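Local coordinates for protein putative immunoglobulin A1 protease (Bacteroides ovatus, PDB 3N6Z) that may hydrolyse immunoglobulin A1, although its activity and true substrate remain unproven, at residues C299-E303 with F327-S333; T282-I286 with I305-V309; M69-L75 with E99-D105; K202-S206 with N347-K351. All blocks are in the same frame, centred on the assembly; numbering follows the deposited sequence.

Interaction 1 (C299-E303 with F327-S333); sequences CYACE and FHGVAKS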
loop_
_atom_site.group_PDB
_atom_site.type_symbol
_atom_site.label_atom_id
_atom_site.label_comp_id
_atom_site.label_asym_id
_atom_site.label_seq_id
_atom_site.Cartn_x
_atom_site.Cartn_y
_atom_site.Cartn_z
ATOM N N CYS A 299 -12.780 -11.358 8.343
ATOM C CA CYS A 299 -11.864 -11.506 7.222
ATOM C C CYS A 299 -12.393 -12.577 6.281
ATOM O O CYS A 299 -12.662 -13.725 6.718
ATOM C CB CYS A 299 -10.469 -11.878 7.703
ATOM S SG CYS A 299 -9.610 -10.514 8.579
ATOM N N TYR A 300 -12.545 -12.219 5.003
ATOM C CA TYR A 300 -13.178 -13.037 3.982
ATOM C C TYR A 300 -12.265 -13.281 2.815
ATOM O O TYR A 300 -11.283 -12.546 2.599
ATOM C CB TYR A 300 -14.517 -12.396 3.507
ATOM C CG TYR A 300 -15.380 -12.063 4.704
ATOM C CD1 TYR A 300 -15.990 -13.077 5.437
ATOM C CD2 TYR A 300 -15.506 -10.758 5.151
ATOM C CE1 TYR A 300 -16.682 -12.794 6.604
ATOM C CE2 TYR A 300 -16.198 -10.446 6.330
ATOM C CZ TYR A 300 -16.801 -11.483 7.051
ATOM O OH TYR A 300 -17.453 -11.203 8.210
ATOM N N ALA A 301 -12.603 -14.282 2.020
ATOM C CA ALA A 301 -11.907 -14.554 0.775
ATOM C C ALA A 301 -12.904 -15.014 -0.255
ATOM O O ALA A 301 -13.824 -15.785 0.054
ATOM C CB ALA A 301 -10.796 -15.616 0.947
ATOM N N CYS A 302 -12.764 -14.578 -1.502
ATOM C CA CYS A 302 -13.671 -15.090 -2.523
ATOM C C CYS A 302 -13.441 -16.582 -2.722
ATOM O O CYS A 302 -12.316 -17.064 -2.798
ATOM C CB CYS A 302 -13.549 -14.367 -3.851
ATOM S SG CYS A 302 -14.995 -14.696 -4.938
ATOM N N GLU A 303 -14.555 -17.311 -2.816
ATOM C CA GLU A 303 -14.554 -18.766 -2.935
ATOM C C GLU A 303 -13.843 -19.239 -4.207
ATOM O O GLU A 303 -13.400 -20.382 -4.268
ATOM C CB GLU A 303 -15.996 -19.288 -2.913
ATOM C CG GLU A 303 -16.801 -18.900 -4.122
ATOM C CD GLU A 303 -18.295 -19.176 -4.018
ATOM O OE1 GLU A 303 -18.705 -19.835 -3.039
ATOM O OE2 GLU A 303 -19.019 -18.748 -4.969
ATOM N N PHE A 327 -3.296 -17.731 7.726
ATOM C CA PHE A 327 -4.673 -17.430 8.100
ATOM C C PHE A 327 -5.487 -17.302 6.826
ATOM O O PHE A 327 -5.135 -16.494 5.967
ATOM C CB PHE A 327 -4.755 -16.150 8.938
ATOM C CG PHE A 327 -6.181 -15.733 9.263
ATOM C CD1 PHE A 327 -7.070 -16.637 9.832
ATOM C CD2 PHE A 327 -6.625 -14.449 8.984
ATOM C CE1 PHE A 327 -8.370 -16.241 10.139
ATOM C CE2 PHE A 327 -7.910 -14.060 9.270
ATOM C CZ PHE A 327 -8.785 -14.953 9.823
ATOM N N HIS A 328 -6.610 -18.039 6.761
ATOM C CA HIS A 328 -7.391 -18.120 5.529
ATOM C C HIS A 328 -8.709 -17.352 5.558
ATOM O O HIS A 328 -9.321 -17.181 4.517
ATOM C CB HIS A 328 -7.720 -19.568 5.214
ATOM C CG HIS A 328 -6.530 -20.391 4.844
ATOM N ND1 HIS A 328 -5.569 -19.976 3.934
ATOM C CD2 HIS A 328 -6.158 -21.623 5.263
ATOM C CE1 HIS A 328 -4.667 -20.940 3.810
ATOM N NE2 HIS A 328 -5.016 -21.959 4.591
ATOM N N GLY A 329 -9.166 -16.890 6.730
ATOM C CA GLY A 329 -10.469 -16.248 6.758
ATOM C C GLY A 329 -11.601 -17.191 6.314
ATOM O O GLY A 329 -11.429 -18.399 6.307
ATOM N N VAL A 330 -12.743 -16.602 5.981
ATOM C CA VAL A 330 -13.959 -17.331 5.645
ATOM C C VAL A 330 -14.358 -17.074 4.195
ATOM O O VAL A 330 -14.452 -15.920 3.778
ATOM C CB VAL A 330 -15.097 -16.909 6.597
ATOM C CG1 VAL A 330 -16.453 -17.507 6.151
ATOM C CG2 VAL A 330 -14.731 -17.291 8.062
ATOM N N ALA A 331 -14.620 -18.124 3.444
ATOM C CA ALA A 331 -15.012 -17.990 2.059
ATOM C C ALA A 331 -16.391 -17.344 1.877
ATOM O O ALA A 331 -17.332 -17.623 2.633
ATOM C CB ALA A 331 -14.945 -19.340 1.344
ATOM N N LYS A 332 -16.496 -16.515 0.848
ATOM C CA LYS A 332 -17.725 -15.874 0.422
ATOM C C LYS A 332 -17.840 -15.890 -1.105
ATOM O O LYS A 332 -16.835 -15.902 -1.813
ATOM C CB LYS A 332 -17.779 -14.420 0.908
ATOM C CG LYS A 332 -17.843 -14.272 2.438
ATOM C CD LYS A 332 -19.248 -14.675 2.925
ATOM C CE LYS A 332 -19.325 -14.996 4.404
ATOM N NZ LYS A 332 -20.745 -15.255 4.785
ATOM N N SER A 333 -19.071 -15.814 -1.606
ATOM C CA SER A 333 -19.306 -15.653 -3.034
ATOM C C SER A 333 -18.941 -14.234 -3.465
ATOM O O SER A 333 -18.919 -13.332 -2.648
ATOM C CB SER A 333 -20.762 -15.939 -3.418
ATOM O OG SER A 333 -21.616 -14.960 -2.880
#
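Cys299 lies against the CE2 corner of the Phe327 ring: Cys299 SG in the ring plane at the edge, 5.4 Å from the centroid, a sulfur-aromatic contact, and Cys299 CB obliquely, 3.7 Å from Phe327 CE2. Gly329 N lies over one face of this ring, toward the rim; the ring also stacks with that of Tyr296. The Tyr300 ring has the carbonyl O of Val330 at its edge and Lys332 CG obliquely at 3.7 Å from Tyr300 CD1. Lys332 leaves the backbone with CG anti to its own carbonyl carbon and then bends at chi2 (-73°), which lays the aliphatic chain alongside Tyr300, both pointing the same way, with Leu337 of helix 334-344 packed on both.

Four backbone bonds alternate between the segments. Val330 N reaches Cys299 O at 3.0 Å and Lys332 N reaches Ala301 O at 2.9 Å; Ala301 N bonds to Val330 O, and Glu303 N to Lys332 O. Gly329 has positive phi, and a CB there would collide with Cys299 O. Just past the pairing, Ser333 N-caps helix 334-344. This is in-register parallel pairing between consecutive coils of a parallel beta-helix, and strand 330-332 is the outermost of its sheet, the last of that sheet along the chain, followed directly by helix 334-344.

Interaction 2 (T282-I286 with I305-V309); sequences TVGRI and IVLKV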
loop_
_atom_site.group_PDB
_atom_site.type_symbol
_atom_site.label_atom_id
_atom_site.label_comp_id
_atom_site.label_asym_id
_atom_site.label_seq_id
_atom_site.Cartn_x
_atom_site.Cartn_y
_atom_site.Cartn_z
ATOM N N THR A 282 4.605 -20.711 1.695
ATOM C CA THR A 282 3.354 -20.780 2.457
ATOM C C THR A 282 2.386 -19.778 1.836
ATOM O O THR A 282 2.764 -18.656 1.510
ATOM C CB THR A 282 3.565 -20.542 3.961
ATOM O OG1 THR A 282 4.205 -19.279 4.165
ATOM C CG2 THR A 282 4.429 -21.655 4.551
ATOM N N VAL A 283 1.139 -20.201 1.668
ATOM C CA VAL A 283 0.095 -19.384 1.081
ATOM C C VAL A 283 -1.111 -19.346 1.988
ATOM O O VAL A 283 -1.684 -20.394 2.312
ATOM C CB VAL A 283 -0.262 -19.883 -0.320
ATOM C CG1 VAL A 283 -1.425 -19.070 -0.896
ATOM C CG2 VAL A 283 0.959 -19.857 -1.243
ATOM N N GLY A 284 -1.489 -18.143 2.399
ATOM C CA GLY A 284 -2.679 -17.931 3.247
ATOM C C GLY A 284 -3.638 -17.015 2.514
ATOM O O GLY A 284 -3.221 -15.990 1.936
ATOM N N ARG A 285 -4.929 -17.315 2.533
ATOM C CA ARG A 285 -5.859 -16.427 1.815
ATOM C C ARG A 285 -5.725 -15.013 2.360
ATOM O O ARG A 285 -5.850 -14.059 1.596
ATOM C CB ARG A 285 -7.296 -16.913 1.832
ATOM C CG ARG A 285 -7.490 -18.288 1.239
ATOM C CD ARG A 285 -8.959 -18.630 0.977
ATOM N NE ARG A 285 -9.711 -18.746 2.223
ATOM C CZ ARG A 285 -10.766 -19.533 2.416
ATOM N NH1 ARG A 285 -11.278 -20.230 1.407
ATOM N NH2 ARG A 285 -11.302 -19.607 3.627
ATOM N N ILE A 286 -5.538 -14.860 3.681
ATOM C CA ILE A 286 -5.376 -13.521 4.284
ATOM C C ILE A 286 -3.904 -13.208 4.594
ATOM O O ILE A 286 -3.377 -12.151 4.186
ATOM C CB ILE A 286 -6.254 -13.342 5.560
ATOM C CG1 ILE A 286 -7.710 -13.825 5.336
ATOM C CG2 ILE A 286 -6.273 -11.865 6.032
ATOM C CD1 ILE A 286 -8.436 -13.060 4.224
ATOM N N ILE A 305 -11.010 -17.847 -5.671
ATOM C CA ILE A 305 -9.576 -17.592 -5.846
ATOM C C ILE A 305 -8.833 -18.925 -5.930
ATOM O O ILE A 305 -9.251 -19.940 -5.343
ATOM C CB ILE A 305 -8.974 -16.620 -4.790
ATOM C CG1 ILE A 305 -8.931 -17.228 -3.388
ATOM C CG2 ILE A 305 -9.716 -15.277 -4.831
ATOM C CD1 ILE A 305 -8.294 -16.277 -2.331
ATOM N N VAL A 306 -7.718 -18.898 -6.661
ATOM C CA VAL A 306 -6.881 -20.095 -6.860
ATOM C C VAL A 306 -5.588 -19.910 -6.056
ATOM O O VAL A 306 -4.896 -18.898 -6.206
ATOM C CB VAL A 306 -6.585 -20.300 -8.358
ATOM C CG1 VAL A 306 -5.652 -21.486 -8.582
ATOM C CG2 VAL A 306 -7.899 -20.473 -9.140
ATOM N N LEU A 307 -5.294 -20.898 -5.214
ATOM C CA LEU A 307 -4.095 -20.935 -4.377
ATOM C C LEU A 307 -3.223 -22.075 -4.910
ATOM O O LEU A 307 -3.687 -23.207 -5.076
ATOM C CB LEU A 307 -4.406 -21.140 -2.881
ATOM C CG LEU A 307 -4.656 -19.906 -1.994
ATOM C CD1 LEU A 307 -5.881 -19.121 -2.467
ATOM C CD2 LEU A 307 -4.792 -20.327 -0.512
ATOM N N LYS A 308 -1.950 -21.766 -5.142
ATOM C CA LYS A 308 -0.977 -22.729 -5.671
ATOM C C LYS A 308 0.347 -22.650 -4.939
ATOM O O LYS A 308 0.834 -21.560 -4.623
ATOM C CB LYS A 308 -0.738 -22.527 -7.168
ATOM C CG LYS A 308 -1.904 -22.922 -8.053
ATOM C CD LYS A 308 -1.551 -22.798 -9.512
ATOM C CE LYS A 308 -2.664 -23.321 -10.405
ATOM N NZ LYS A 308 -2.264 -23.259 -11.860
ATOM N N VAL A 309 0.925 -23.821 -4.669
ATOM C CA VAL A 309 2.287 -23.947 -4.172
ATOM C C VAL A 309 2.963 -24.983 -5.060
ATOM O O VAL A 309 2.457 -26.110 -5.191
ATOM C CB VAL A 309 2.351 -24.356 -2.691
ATOM C CG1 VAL A 309 3.828 -24.672 -2.271
ATOM C CG2 VAL A 309 1.786 -23.248 -1.823
#
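Val283 and Leu307 face each other from strands 282-284 and 307-309, which run nearly antiparallel (172°) with axes 7.5 Å apart at closest approach. That spacing is too wide for backbone pairing: the two strands belong to different sheets of the parallel beta-helix and meet through side chains across its interior, close to its C-terminal end. Leu274, from the neighbouring strand 274-276, packs against both residues. With CG1 anti to the backbone N (chi1 176°), Val283 splits its branches: CG1 slides past the modelled conformer of Leu307, 3.5 Å from Leu307 CG, and CG2 goes to the other side, toward Val309. Cut back to an alanine, Val283 would lose both branches, which is likely to open a gap facing Leu307 and Val309, costing each its contact with a Val283 methyl.

Arg285 continues the apolar row with its methylenes. Its side chain crosses that of Leu307 at about a right angle, with Arg285 CG 3.8 Å from Leu307 CD2, and its CD lies 4.1 Å from Ile305 CD1. The guanidinium is spent on other groups: NE bonds to His328 O, while NH2 bonds to Gly329 O and forms a salt bridge with Asp318. At the far end of the row, methyl meets methyl, Val283 CG2 lying 3.5 Å from Val309 CG2.

Interaction 3 (M69-L75 with E99-D105); sequences MKVYFQL and EIDFDGD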
loop_
_atom_site.group_PDB
_atom_site.type_symbol
_atom_site.label_atom_id
_atom_site.label_comp_id
_atom_site.label_asym_id
_atom_site.label_seq_id
_atom_site.Cartn_x
_atom_site.Cartn_y
_atom_site.Cartn_z
HETATM N N MSE A 69 10.090 19.822 9.614
HETATM C CA MSE A 69 8.622 19.811 9.784
HETATM C C MSE A 69 7.916 19.111 8.623
HETATM O O MSE A 69 8.436 19.091 7.506
HETATM C CB MSE A 69 8.067 21.219 9.916
HETATM C CG MSE A 69 8.784 22.283 9.145
HETATM SE SE MSE A 69 7.697 23.860 9.338
HETATM C CE MSE A 69 9.006 25.016 10.174
ATOM N N LYS A 70 6.699 18.617 8.895
ATOM C CA LYS A 70 5.807 18.024 7.917
ATOM C C LYS A 70 5.381 19.045 6.897
ATOM O O LYS A 70 5.075 20.178 7.257
ATOM C CB LYS A 70 4.592 17.452 8.650
ATOM C CG LYS A 70 3.629 16.705 7.753
ATOM C CD LYS A 70 2.717 15.791 8.493
ATOM C CE LYS A 70 1.771 16.588 9.326
ATOM N NZ LYS A 70 0.874 15.678 10.146
ATOM N N VAL A 71 5.403 18.648 5.629
ATOM C CA VAL A 71 4.997 19.506 4.526
ATOM C C VAL A 71 3.730 18.910 3.885
ATOM O O VAL A 71 3.593 17.689 3.723
ATOM C CB VAL A 71 6.155 19.707 3.500
ATOM C CG1 VAL A 71 5.690 20.523 2.278
ATOM C CG2 VAL A 71 7.336 20.374 4.196
ATOM N N TYR A 72 2.788 19.795 3.570
ATOM C CA TYR A 72 1.432 19.471 3.121
ATOM C C TYR A 72 1.298 19.716 1.614
ATOM O O TYR A 72 1.649 20.801 1.112
ATOM C CB TYR A 72 0.376 20.325 3.834
ATOM C CG TYR A 72 0.215 20.029 5.311
ATOM C CD1 TYR A 72 1.220 20.338 6.234
ATOM C CD2 TYR A 72 -0.933 19.426 5.777
ATOM C CE1 TYR A 72 1.053 20.078 7.585
ATOM C CE2 TYR A 72 -1.102 19.166 7.118
ATOM C CZ TYR A 72 -0.111 19.456 8.014
ATOM O OH TYR A 72 -0.316 19.195 9.377
ATOM N N PHE A 73 0.706 18.739 0.948
ATOM C CA PHE A 73 0.461 18.738 -0.483
ATOM C C PHE A 73 -0.975 18.310 -0.742
ATOM O O PHE A 73 -1.533 17.446 -0.037
ATOM C CB PHE A 73 1.373 17.758 -1.214
ATOM C CG PHE A 73 2.841 17.999 -1.034
ATOM C CD1 PHE A 73 3.542 17.406 0.006
ATOM C CD2 PHE A 73 3.536 18.829 -1.909
ATOM C CE1 PHE A 73 4.888 17.580 0.149
ATOM C CE2 PHE A 73 4.899 19.012 -1.756
ATOM C CZ PHE A 73 5.572 18.396 -0.728
ATOM N N GLN A 74 -1.529 18.810 -1.842
ATOM C CA GLN A 74 -2.874 18.434 -2.287
ATOM C C GLN A 74 -2.922 18.385 -3.811
ATOM O O GLN A 74 -2.340 19.242 -4.471
ATOM C CB GLN A 74 -3.892 19.423 -1.738
ATOM C CG GLN A 74 -5.335 18.989 -1.922
ATOM C CD GLN A 74 -6.295 19.808 -1.072
ATOM O OE1 GLN A 74 -6.039 20.073 0.138
ATOM N NE2 GLN A 74 -7.403 20.197 -1.666
ATOM N N LEU A 75 -3.606 17.386 -4.347
ATOM C CA LEU A 75 -3.890 17.383 -5.788
ATOM C C LEU A 75 -5.124 18.213 -6.076
ATOM O O LEU A 75 -6.148 18.055 -5.389
ATOM C CB LEU A 75 -4.135 15.972 -6.325
ATOM C CG LEU A 75 -2.980 14.963 -6.158
ATOM C CD1 LEU A 75 -3.376 13.625 -6.801
ATOM C CD2 LEU A 75 -1.697 15.521 -6.816
ATOM N N GLU A 99 8.654 14.368 6.744
ATOM C CA GLU A 99 7.275 14.035 7.024
ATOM C C GLU A 99 6.377 14.700 5.977
ATOM O O GLU A 99 6.638 15.836 5.544
ATOM C CB GLU A 99 6.877 14.483 8.425
ATOM C CG GLU A 99 7.658 13.769 9.529
ATOM C CD GLU A 99 7.506 14.424 10.877
ATOM O OE1 GLU A 99 6.420 15.002 11.143
ATOM O OE2 GLU A 99 8.456 14.321 11.678
ATOM N N ILE A 100 5.309 14.001 5.605
ATOM C CA ILE A 100 4.443 14.429 4.506
ATOM C C ILE A 100 2.980 14.209 4.835
ATOM O O ILE A 100 2.596 13.181 5.400
ATOM C CB ILE A 100 4.786 13.669 3.192
ATOM C CG1 ILE A 100 6.213 13.974 2.740
ATOM C CG2 ILE A 100 3.760 13.984 2.080
ATOM C CD1 ILE A 100 6.741 13.041 1.637
ATOM N N ASP A 101 2.170 15.216 4.538
ATOM C CA ASP A 101 0.711 15.113 4.510
ATOM C C ASP A 101 0.299 15.286 3.057
ATOM O O ASP A 101 0.535 16.319 2.474
ATOM C CB ASP A 101 0.035 16.165 5.404
ATOM C CG ASP A 101 -1.437 15.920 5.537
ATOM O OD1 ASP A 101 -2.171 16.338 4.626
ATOM O OD2 ASP A 101 -1.853 15.281 6.522
ATOM N N PHE A 102 -0.329 14.257 2.497
ATOM C CA PHE A 102 -0.729 14.243 1.101
ATOM C C PHE A 102 -2.222 13.935 0.996
ATOM O O PHE A 102 -2.683 12.903 1.483
ATOM C CB PHE A 102 0.085 13.186 0.333
ATOM C CG PHE A 102 -0.114 13.237 -1.169
ATOM C CD1 PHE A 102 -1.170 12.584 -1.768
ATOM C CD2 PHE A 102 0.741 13.988 -1.962
ATOM C CE1 PHE A 102 -1.364 12.631 -3.137
ATOM C CE2 PHE A 102 0.555 14.072 -3.308
ATOM C CZ PHE A 102 -0.497 13.369 -3.901
ATOM N N ASP A 103 -2.960 14.843 0.374
ATOM C CA ASP A 103 -4.385 14.657 0.118
ATOM C C ASP A 103 -4.613 14.688 -1.387
ATOM O O ASP A 103 -4.451 15.721 -2.021
ATOM C CB ASP A 103 -5.194 15.757 0.819
ATOM C CG ASP A 103 -6.692 15.594 0.650
ATOM O OD1 ASP A 103 -7.155 14.538 0.146
ATOM O OD2 ASP A 103 -7.407 16.539 1.068
ATOM N N GLY A 104 -5.002 13.562 -1.955
ATOM C CA GLY A 104 -5.298 13.504 -3.370
ATOM C C GLY A 104 -6.614 14.170 -3.740
ATOM O O GLY A 104 -6.900 14.332 -4.913
ATOM N N ASP A 105 -7.447 14.455 -2.738
ATOM C CA ASP A 105 -8.766 15.065 -2.958
ATOM C C ASP A 105 -9.572 14.300 -4.017
ATOM O O ASP A 105 -10.256 14.912 -4.847
ATOM C CB ASP A 105 -8.656 16.556 -3.298
ATOM C CG ASP A 105 -10.000 17.284 -3.204
ATOM O OD1 ASP A 105 -10.859 16.870 -2.386
ATOM O OD2 ASP A 105 -10.166 18.273 -3.929
HETATM O O HOH W 1 -0.199 14.074 8.256
HETATM O O HOH W 2 -2.258 18.094 2.621
HETATM O O HOH W 3 -8.051 19.799 -4.452
#
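Strands 71-75 and 100-105 run parallel, 12° apart with axes 4.7 Å from each other, joined by five backbone bonds that start at Val71 N to Glu99 O and finish at Leu75 N to Asp103 O. They are neighbouring rungs near the N-terminal end of a parallel beta-helix, with residues in register; on the apolar face like side chains pair, Val71 with Ile100 and Phe73 with Phe102. Phe73 CD1 touches Ile100 CG2 at 4.0 Å, Phe73 CB approaches Phe102 obliquely, and Leu75 CG comes to 3.7 Å from Phe102 CZ; Met61 of helix 61-64 packs on both phenylalanines.

The other face is polar. Asp101 CB stands over one face of the Tyr72 ring, offset toward the rim and 3.8 Å from the centroid, a CH-pi contact, with carboxylate and ring planes 27° apart. The aspartate gets there with CG anti to the backbone N (chi1 -171°). Its OD1 forms a salt bridge with Arg131. Its OD2 is joined to Lys70 NZ through a water that donates to OD2 and accepts from NZ, both at 2.7 Å; directly, the two charged atoms are too far apart for a salt bridge. Farther along, the Gln74 side chain runs beside that of Asp103 in its modelled conformer, the amide turned well away from the carboxylate plane. Asp103 OD1 accepts from Asp105 N, an Asx turn, the donor lying above the carboxylate plane. One water ties off this end, accepting from Gln74 NE2 and donating to Leu75 O and to Asp105 OD2, the last at 2.7 Å.

Interaction 4 (K202-S206 with N347-K351); sequences KNCYS and NLWKK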
loop_
_atom_site.group_PDB
_atom_site.type_symbol
_atom_site.label_atom_id
_atom_site.label_comp_id
_atom_site.label_asym_id
_atom_site.label_seq_id
_atom_site.Cartn_x
_atom_site.Cartn_y
_atom_site.Cartn_z
ATOM N N LYS A 202 -6.342 1.786 5.824
ATOM C CA LYS A 202 -7.784 1.725 6.038
ATOM C C LYS A 202 -8.550 2.174 4.800
ATOM O O LYS A 202 -8.212 3.213 4.222
ATOM C CB LYS A 202 -8.161 2.621 7.222
ATOM C CG LYS A 202 -9.671 2.675 7.538
ATOM C CD LYS A 202 -9.997 3.560 8.725
ATOM C CE LYS A 202 -11.489 3.513 9.020
ATOM N NZ LYS A 202 -11.944 2.122 9.362
ATOM N N ASN A 203 -9.611 1.441 4.438
ATOM C CA ASN A 203 -10.461 1.808 3.322
ATOM C C ASN A 203 -9.645 1.969 2.022
ATOM O O ASN A 203 -9.710 2.996 1.343
ATOM C CB ASN A 203 -11.304 3.064 3.635
ATOM C CG ASN A 203 -12.588 2.726 4.391
ATOM O OD1 ASN A 203 -13.312 1.765 4.042
ATOM N ND2 ASN A 203 -12.854 3.486 5.439
ATOM N N CYS A 204 -8.909 0.917 1.709
ATOM C CA CYS A 204 -8.094 0.853 0.499
ATOM C C CYS A 204 -8.326 -0.416 -0.273
ATOM O O CYS A 204 -8.718 -1.435 0.265
ATOM C CB CYS A 204 -6.583 0.927 0.810
ATOM S SG CYS A 204 -6.053 2.496 1.559
ATOM N N TYR A 205 -8.095 -0.368 -1.569
ATOM C CA TYR A 205 -8.046 -1.579 -2.377
ATOM C C TYR A 205 -6.881 -1.530 -3.369
ATOM O O TYR A 205 -6.304 -0.471 -3.654
ATOM C CB TYR A 205 -9.379 -1.835 -3.114
ATOM C CG TYR A 205 -9.706 -0.905 -4.257
ATOM C CD1 TYR A 205 -10.397 0.266 -4.031
ATOM C CD2 TYR A 205 -9.353 -1.210 -5.569
ATOM C CE1 TYR A 205 -10.727 1.132 -5.081
ATOM C CE2 TYR A 205 -9.705 -0.379 -6.636
ATOM C CZ TYR A 205 -10.386 0.806 -6.389
ATOM O OH TYR A 205 -10.722 1.675 -7.428
ATOM N N SER A 206 -6.550 -2.698 -3.899
ATOM C CA SER A 206 -5.597 -2.795 -4.978
ATOM C C SER A 206 -5.976 -3.876 -5.959
ATOM O O SER A 206 -6.492 -4.928 -5.559
ATOM C CB SER A 206 -4.206 -3.083 -4.436
ATOM O OG SER A 206 -3.206 -3.098 -5.438
ATOM N N ASN A 347 -20.697 5.527 1.691
ATOM C CA ASN A 347 -20.360 6.847 1.133
ATOM C C ASN A 347 -19.098 6.863 0.266
ATOM O O ASN A 347 -18.890 7.811 -0.485
ATOM C CB ASN A 347 -20.229 7.868 2.269
ATOM C CG ASN A 347 -21.533 8.057 3.044
ATOM O OD1 ASN A 347 -22.624 8.042 2.468
ATOM N ND2 ASN A 347 -21.417 8.232 4.358
ATOM N N LEU A 348 -18.258 5.823 0.387
ATOM C CA LEU A 348 -16.984 5.700 -0.321
ATOM C C LEU A 348 -17.052 4.650 -1.414
ATOM O O LEU A 348 -16.672 4.903 -2.548
ATOM C CB LEU A 348 -15.853 5.342 0.663
ATOM C CG LEU A 348 -14.490 5.030 0.061
ATOM C CD1 LEU A 348 -13.934 6.259 -0.673
ATOM C CD2 LEU A 348 -13.533 4.518 1.162
ATOM N N TRP A 349 -17.507 3.456 -1.028
ATOM C CA TRP A 349 -17.471 2.296 -1.894
ATOM C C TRP A 349 -18.724 2.209 -2.772
ATOM O O TRP A 349 -19.814 2.667 -2.394
ATOM C CB TRP A 349 -17.344 1.040 -1.077
ATOM C CG TRP A 349 -16.112 0.908 -0.239
ATOM C CD1 TRP A 349 -15.994 1.220 1.080
ATOM C CD2 TRP A 349 -14.855 0.330 -0.629
ATOM N NE1 TRP A 349 -14.740 0.872 1.542
ATOM C CE2 TRP A 349 -14.027 0.320 0.512
ATOM C CE3 TRP A 349 -14.367 -0.209 -1.830
ATOM C CZ2 TRP A 349 -12.735 -0.193 0.495
ATOM C CZ3 TRP A 349 -13.090 -0.703 -1.859
ATOM C CH2 TRP A 349 -12.287 -0.695 -0.703
ATOM N N LYS A 350 -18.566 1.609 -3.946
ATOM C CA LYS A 350 -19.707 1.244 -4.808
ATOM C C LYS A 350 -19.412 -0.047 -5.530
ATOM O O LYS A 350 -18.247 -0.432 -5.675
ATOM C CB LYS A 350 -20.044 2.352 -5.813
ATOM C CG LYS A 350 -18.971 2.600 -6.890
ATOM C CD LYS A 350 -19.468 3.540 -7.986
ATOM C CE LYS A 350 -18.379 3.815 -9.022
ATOM N NZ LYS A 350 -18.840 4.771 -10.091
ATOM N N LYS A 351 -20.471 -0.721 -5.991
ATOM C CA LYS A 351 -20.287 -1.918 -6.781
ATOM C C LYS A 351 -19.793 -1.487 -8.159
ATOM O O LYS A 351 -20.227 -0.466 -8.699
ATOM C CB LYS A 351 -21.582 -2.765 -6.833
ATOM C CG LYS A 351 -21.859 -3.389 -5.490
ATOM C CD LYS A 351 -23.036 -4.342 -5.466
ATOM C CE LYS A 351 -23.433 -4.586 -4.020
ATOM N NZ LYS A 351 -24.557 -5.534 -3.929
#
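The small antiparallel sheet near the C-terminus, strands 349-350 and 358-359, docks on the outside of the beta-helix where the chain turns a corner at Asn203, and Trp349 and Leu348 make the join. Trp349 meets the beta-helix with the edge of its indole. Its NE1 donates to Asn203 OD1 at 3.0 Å (159° at the hydrogen), with the oxygen near the indole plane and the donor lying 34° out of the plane of the amide carbonyl. Farther round the same edge, Cys204 O lies 3.8 Å from Trp349 CH2, and Tyr205 CB is also in plane. With CG between the backbone N and the carbonyl carbon (chi1 71°), the tyrosine ring is turned toward Trp349 and comes rim to rim with the six-membered ring, Tyr205 CD1 3.6 Å from Trp349 CZ3. Leu348 CD2 bridges the two partners, 3.6 Å from Asn203 CB and above one face of the indole, toward its rim.

Phe359 packs edge-to-face with both Trp349 and Tyr205, whose OH bonds to Ser362. A phenylalanine in place of Trp349 would probably leave Asn203 OD1 without this donor and open a gap beside Tyr205. All five touching residues are buried; the one directed N-H bond probably helps set the rotation of the indole, together with the apolar packing that supplies most of the contact, seating the C-terminal segment on the coil corner.

In the fold
Interaction 3 comes first along the chain and lies toward the N-terminal end of the beta-helix; interactions 1 and 2 lie toward the other end, with centres about 35 and 36 Å from it, on the opposite side of the chain's centre. Those two alternate in sequence and touch: Ile286 N probably bonds to Phe327 O, so the last coils are tied together between their sheets. Interaction 4 is the longest-range, joining 202-206 to 347-351 with interactions 1 and 2 between its two segments. It shares the nine-stranded parallel sheet with interaction 1, centres about 18 Å apart. Helix 334-344 leads the chain back toward mid-solenoid, where interaction 4 fixes the C-terminal segment to a much earlier coil.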